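Local coordinates for protein alpha-ketoglutarate-dependent non-heme iron oxygenase EasH (Aspergillus japonicus, PDB 5M0T) that probably uses iron(II) and 2-oxoglutarate to carry out an oxidative step in the biosynthesis of the ergot alkaloid cycloclavine, at residues 34-39 with 94-99; 85-90 with 225-230. All blocks are in the same frame, centred on the assembly; numbering follows the deposited sequence.

Contact 1: 34-39 with 94-99; sequences VVIEGF and DELLHG. With ZN (zinc ion), chain G.
Phe39 and Asp94 both set CG anti to their own backbone N, at chi1 175° and -167°, and this brings the far part of the Phe39 ring alongside the Asp94 carboxylate. They meet obliquely, with Phe39 CE1 4.0 Å from Asp94 OD1 and the ring and carboxylate planes 69° apart. Leu96 comes in beside them: its CD2 methyl sits at the edge of the Phe39 ring, 4.2 Å from Phe39 CD1, and also reaches Ile36, where the branch methyl CG2 lies 4.2 Å from Leu96 CD2. One leucine methyl thus bridges the end of strand 33-37 and the ring just after it. The same Asp94 OD1 caps the helix, accepting from Leu97 N at 3.2 Å on its anti side and more weakly from Leu96 N, while OD2 has a salt bridge to Arg17. With these partners the carboxylate is held in place next to the ring. Beyond the ring, Phe155 of strand 152-158 packs against Phe39. Within the type II turn Ile36-Phe39, where Gly38 has positive phi, Glu37 turns its carboxylate to the zinc ion, which Glu37 OE1 binds at 2.0 Å, with Asp200 and a water as further ligands. The whole is an N-capped helix laid against a strand end and its beta turn, at the sheet of the double-stranded beta-helix fold expected of this PhyH-family, cupin-clan enzyme.

Contact 2: 85-90 with 225-230; sequences KLFRDE and FPLIMQ
Phe87 of helix 85-91 drives its ring against Phe225 and Leu227 of strand 222-231, a helix packed on the central sheet of a cupin-type (PhyH-family) fold. Of the three side chains, Phe87 gives up the most surface, and its ring does all the touching from the helix side. Phe225 and Leu227, two residues apart, both point from the strand toward the helix. The two phenylalanines meet edge to edge: Phe87 CD2 lies in the plane of the Phe225 ring, 3.8 Å from Phe225 CZ, and that CZ in turn lies near the plane of the Phe87 ring. Neither ring offers a face to the other, so this is lateral packing of C-H edges. A face of Phe225 is used instead for the stack with Phe48, and the side chain of Phe225 is about 8 Å from the bound 2-oxoglutarate. Pro81 and Met92 also touch Phe87, and Ser117 of the neighbouring strand 112-122 touches all three side chains of the contact. No hydrogen bond crosses between the segments; Lys85 NZ pairs with Asp89 OD2 in a salt bridge of 2.9 Å along the helix, and Glu90 has a salt bridge to Arg47. Leu227 approaches Phe87 from the opposite direction: with chi1 -175° and chi2 172° both near anti, its CD1 methyl lies 4.0 Å from Phe87 CE2, obliquely to the ring.

How the contacts relate
Both contacts are buried and set a helix against the same mixed sheet, contact 1 through strand 33-37 and the turn after it, contact 2 through strand 222-231. The helices 85-91 and 95-105 follow one another in the chain, and the contacts join where Leu97 of the second helix packs on the strand of contact 2: Leu97 CD1 lies 3.9 Å from Leu227 CD2, and Leu97 CD2 reaches Met229. Contact 2 is purely apolar across its interface and lies nearer the chain centre. Contact 1 mixes apolar packing with a capping carboxylate, and its strand runs out to a zinc ion at a partly exposed glutamate.

Contact 1: 34-39 with 94-99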
loop_
_atom_site.group_PDB
_atom_site.type_symbol
_atom_site.label_atom_id
_atom_site.label_comp_id
_atom_site.label_asym_id
_atom_site.label_seq_id
_atom_site.Cartn_x
_atom_site.Cartn_y
_atom_site.Cartn_z
ATOM N N VAL A 34 2.051 18.922 -17.640
ATOM C CA VAL A 34 2.793 20.164 -17.925
ATOM C C VAL A 34 4.284 19.843 -18.039
ATOM O O VAL A 34 4.774 18.962 -17.343
ATOM C CB VAL A 34 2.543 21.238 -16.823
ATOM C CG1 VAL A 34 2.904 20.718 -15.445
ATOM C CG2 VAL A 34 3.288 22.532 -17.104
ATOM N N VAL A 35 4.990 20.545 -18.918
ATOM C CA VAL A 35 6.456 20.453 -18.983
ATOM C C VAL A 35 7.093 21.454 -17.996
ATOM O O VAL A 35 6.815 22.657 -18.042
ATOM C CB VAL A 35 6.976 20.688 -20.412
ATOM C CG1 VAL A 35 8.505 20.701 -20.435
ATOM C CG2 VAL A 35 6.413 19.633 -21.370
ATOM N N ILE A 36 7.904 20.932 -17.080
ATOM C CA ILE A 36 8.713 21.749 -16.180
ATOM C C ILE A 36 10.090 21.944 -16.814
ATOM O O ILE A 36 10.881 21.003 -16.882
ATOM C CB ILE A 36 8.872 21.120 -14.774
ATOM C CG1 ILE A 36 7.515 20.743 -14.173
ATOM C CG2 ILE A 36 9.564 22.085 -13.833
ATOM C CD1 ILE A 36 7.583 20.063 -12.819
ATOM N N GLU A 37 10.376 23.166 -17.253
ATOM C CA GLU A 37 11.700 23.506 -17.771
ATOM C C GLU A 37 12.682 23.572 -16.615
ATOM O O GLU A 37 12.441 24.268 -15.618
ATOM C CB GLU A 37 11.711 24.842 -18.531
ATOM C CG GLU A 37 10.965 24.828 -19.857
ATOM C CD GLU A 37 11.572 23.892 -20.890
ATOM O OE1 GLU A 37 12.810 23.769 -20.949
ATOM O OE2 GLU A 37 10.805 23.282 -21.657
ATOM N N GLY A 38 13.768 22.813 -16.741
ATOM C CA GLY A 38 14.841 22.832 -15.761
ATOM C C GLY A 38 14.463 22.216 -14.441
ATOM O O GLY A 38 14.838 22.734 -13.396
ATOM N N PHE A 39 13.710 21.116 -14.477
ATOM C CA PHE A 39 13.376 20.397 -13.241
ATOM C C PHE A 39 14.667 19.963 -12.540
ATOM O O PHE A 39 14.829 20.166 -11.348
ATOM C CB PHE A 39 12.457 19.199 -13.541
ATOM C CG PHE A 39 12.164 18.345 -12.339
ATOM C CD1 PHE A 39 11.414 18.854 -11.278
ATOM C CD2 PHE A 39 12.662 17.042 -12.252
ATOM C CE1 PHE A 39 11.164 18.082 -10.157
ATOM C CE2 PHE A 39 12.412 16.263 -11.138
ATOM C CZ PHE A 39 11.671 16.786 -10.087
ATOM N N ASP A 94 13.720 17.263 -2.756
ATOM C CA ASP A 94 13.454 18.417 -3.615
ATOM C C ASP A 94 12.162 19.149 -3.208
ATOM O O ASP A 94 11.076 18.571 -3.228
ATOM C CB ASP A 94 13.353 17.980 -5.077
ATOM C CG ASP A 94 13.395 19.144 -6.031
ATOM O OD1 ASP A 94 12.346 19.506 -6.594
ATOM O OD2 ASP A 94 14.479 19.737 -6.204
ATOM N N GLU A 95 12.296 20.428 -2.856
ATOM C CA GLU A 95 11.155 21.244 -2.438
ATOM C C GLU A 95 10.045 21.365 -3.467
ATOM O O GLU A 95 8.886 21.382 -3.090
ATOM C CB GLU A 95 11.615 22.631 -1.970
ATOM C CG GLU A 95 12.095 22.558 -0.523
ATOM C CD GLU A 95 13.102 23.620 -0.119
ATOM O OE1 GLU A 95 14.182 23.696 -0.741
ATOM O OE2 GLU A 95 12.832 24.351 0.863
ATOM N N LEU A 96 10.375 21.439 -4.749
ATOM C CA LEU A 96 9.335 21.502 -5.772
ATOM C C LEU A 96 8.541 20.180 -5.853
ATOM O O LEU A 96 7.316 20.199 -5.913
ATOM C CB LEU A 96 9.906 21.885 -7.145
ATOM C CG LEU A 96 8.874 21.912 -8.277
ATOM C CD1 LEU A 96 7.785 22.915 -7.954
ATOM C CD2 LEU A 96 9.514 22.245 -9.606
ATOM N N LEU A 97 9.239 19.049 -5.842
ATOM C CA LEU A 97 8.580 17.746 -5.841
ATOM C C LEU A 97 7.603 17.640 -4.672
ATOM O O LEU A 97 6.457 17.265 -4.842
ATOM C CB LEU A 97 9.616 16.614 -5.777
ATOM C CG LEU A 97 9.146 15.150 -5.835
ATOM C CD1 LEU A 97 10.160 14.291 -6.600
ATOM C CD2 LEU A 97 8.883 14.576 -4.451
ATOM N N HIS A 98 8.068 17.990 -3.488
ATOM C CA HIS A 98 7.247 17.880 -2.294
ATOM C C HIS A 98 6.087 18.869 -2.260
ATOM O O HIS A 98 5.015 18.522 -1.795
ATOM C CB HIS A 98 8.114 18.002 -1.050
ATOM C CG HIS A 98 8.970 16.808 -0.822
ATOM N ND1 HIS A 98 8.451 15.601 -0.417
ATOM C CD2 HIS A 98 10.297 16.617 -0.981
ATOM C CE1 HIS A 98 9.425 14.716 -0.316
ATOM N NE2 HIS A 98 10.553 15.308 -0.655
ATOM N N GLY A 99 6.285 20.081 -2.768
ATOM C CA GLY A 99 5.188 21.057 -2.860
ATOM C C GLY A 99 4.040 20.560 -3.726
ATOM O O GLY A 99 2.880 20.692 -3.353
HETATM ZN ZN ZN G . 13.421 22.994 -22.670
HETATM O O HOH W 1 15.328 23.272 -22.176
#

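Contact 2: 85-90 with 225-230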
loop_
_atom_site.group_PDB
_atom_site.type_symbol
_atom_site.label_atom_id
_atom_site.label_comp_id
_atom_site.label_asym_id
_atom_site.label_seq_id
_atom_site.Cartn_x
_atom_site.Cartn_y
_atom_site.Cartn_z
ATOM N N LYS A 85 23.106 8.111 -5.124
ATOM C CA LYS A 85 23.203 9.064 -4.022
ATOM C C LYS A 85 22.424 10.333 -4.336
ATOM O O LYS A 85 21.734 10.873 -3.462
ATOM C CB LYS A 85 24.678 9.399 -3.729
ATOM C CG LYS A 85 24.927 10.133 -2.410
ATOM C CD LYS A 85 26.421 10.264 -2.146
ATOM C CE LYS A 85 26.714 11.292 -1.063
ATOM N NZ LYS A 85 25.879 11.101 0.155
ATOM N N LEU A 86 22.522 10.790 -5.581
ATOM C CA LEU A 86 21.782 11.956 -6.041
ATOM C C LEU A 86 20.258 11.747 -5.927
ATOM O O LEU A 86 19.524 12.688 -5.606
ATOM C CB LEU A 86 22.197 12.309 -7.476
ATOM C CG LEU A 86 21.649 13.617 -8.078
ATOM C CD1 LEU A 86 22.685 14.252 -9.015
ATOM C CD2 LEU A 86 20.298 13.431 -8.790
ATOM N N PHE A 87 19.787 10.525 -6.171
ATOM C CA PHE A 87 18.371 10.200 -5.983
ATOM C C PHE A 87 17.996 10.306 -4.495
ATOM O O PHE A 87 17.069 11.018 -4.118
ATOM C CB PHE A 87 18.071 8.789 -6.506
ATOM C CG PHE A 87 16.627 8.466 -6.571
ATOM C CD1 PHE A 87 15.948 8.011 -5.445
ATOM C CD2 PHE A 87 15.941 8.593 -7.765
ATOM C CE1 PHE A 87 14.595 7.731 -5.504
ATOM C CE2 PHE A 87 14.596 8.299 -7.833
ATOM C CZ PHE A 87 13.914 7.873 -6.703
ATOM N N ARG A 88 18.735 9.574 -3.670
ATOM C CA ARG A 88 18.517 9.545 -2.231
ATOM C C ARG A 88 18.520 10.927 -1.565
ATOM O O ARG A 88 17.651 11.199 -0.765
ATOM C CB ARG A 88 19.573 8.664 -1.562
ATOM C CG ARG A 88 19.384 7.175 -1.808
ATOM C CD ARG A 88 20.240 6.359 -0.850
ATOM N NE ARG A 88 21.670 6.654 -0.963
ATOM C CZ ARG A 88 22.489 6.199 -1.911
ATOM N NH1 ARG A 88 22.048 5.420 -2.899
ATOM N NH2 ARG A 88 23.769 6.551 -1.873
ATOM N N ASP A 89 19.485 11.778 -1.922
ATOM C CA ASP A 89 19.763 13.044 -1.204
ATOM C C ASP A 89 19.191 14.303 -1.864
ATOM O O ASP A 89 18.721 15.191 -1.166
ATOM C CB ASP A 89 21.268 13.245 -1.062
ATOM C CG ASP A 89 21.954 12.143 -0.279
ATOM O OD1 ASP A 89 21.281 11.211 0.204
ATOM O OD2 ASP A 89 23.201 12.221 -0.147
ATOM N N GLU A 90 19.255 14.395 -3.192
ATOM C CA GLU A 90 18.824 15.598 -3.910
ATOM C C GLU A 90 17.355 15.501 -4.322
ATOM O O GLU A 90 16.555 16.348 -3.949
ATOM C CB GLU A 90 19.746 15.879 -5.109
ATOM C CG GLU A 90 21.232 15.876 -4.723
ATOM C CD GLU A 90 22.190 16.464 -5.767
ATOM O OE1 GLU A 90 21.821 17.387 -6.529
ATOM O OE2 GLU A 90 23.350 16.006 -5.807
ATOM N N PHE A 225 13.570 9.354 -17.423
ATOM C CA PHE A 225 13.691 9.090 -15.985
ATOM C C PHE A 225 12.347 9.308 -15.301
ATOM O O PHE A 225 12.102 10.386 -14.764
ATOM C CB PHE A 225 14.793 10.008 -15.433
ATOM C CG PHE A 225 14.953 9.998 -13.943
ATOM C CD1 PHE A 225 14.692 8.877 -13.173
ATOM C CD2 PHE A 225 15.422 11.136 -13.305
ATOM C CE1 PHE A 225 14.860 8.904 -11.802
ATOM C CE2 PHE A 225 15.590 11.166 -11.939
ATOM C CZ PHE A 225 15.308 10.050 -11.185
ATOM N N PRO A 226 11.441 8.312 -15.374
ATOM C CA PRO A 226 10.187 8.401 -14.633
ATOM C C PRO A 226 10.409 8.274 -13.140
ATOM O O PRO A 226 11.109 7.380 -12.700
ATOM C CB PRO A 226 9.378 7.195 -15.140
ATOM C CG PRO A 226 10.403 6.270 -15.710
ATOM C CD PRO A 226 11.391 7.202 -16.345
ATOM N N LEU A 227 9.814 9.175 -12.375
ATOM C CA LEU A 227 9.848 9.111 -10.937
ATOM C C LEU A 227 8.409 9.296 -10.492
ATOM O O LEU A 227 7.833 10.383 -10.653
ATOM C CB LEU A 227 10.782 10.209 -10.407
ATOM C CG LEU A 227 11.102 10.295 -8.918
ATOM C CD1 LEU A 227 12.199 11.339 -8.731
ATOM C CD2 LEU A 227 9.879 10.663 -8.080
ATOM N N ILE A 228 7.820 8.237 -9.941
ATOM C CA ILE A 228 6.389 8.240 -9.650
ATOM C C ILE A 228 6.142 8.263 -8.148
ATOM O O ILE A 228 6.521 7.334 -7.428
ATOM C CB ILE A 228 5.671 7.058 -10.323
ATOM C CG1 ILE A 228 6.152 6.904 -11.774
ATOM C CG2 ILE A 228 4.171 7.259 -10.275
ATOM C CD1 ILE A 228 5.523 5.753 -12.540
ATOM N N MET A 229 5.515 9.346 -7.685
ATOM C CA MET A 229 5.046 9.456 -6.298
ATOM C C MET A 229 3.597 9.014 -6.236
ATOM O O MET A 229 2.843 9.163 -7.194
ATOM C CB MET A 229 5.171 10.893 -5.781
ATOM C CG MET A 229 6.567 11.471 -5.917
ATOM S SD MET A 229 7.840 10.492 -5.116
ATOM C CE MET A 229 7.380 10.651 -3.396
ATOM N N GLN A 230 3.212 8.508 -5.074
ATOM C CA GLN A 230 1.919 7.884 -4.894
ATOM C C GLN A 230 1.324 8.163 -3.523
ATOM O O GLN A 230 2.044 8.284 -2.541
ATOM C CB GLN A 230 2.111 6.386 -5.104
ATOM C CG GLN A 230 0.948 5.474 -4.780
ATOM C CD GLN A 230 1.191 4.088 -5.357
ATOM O OE1 GLN A 230 1.285 3.919 -6.569
ATOM N NE2 GLN A 230 1.351 3.112 -4.490
#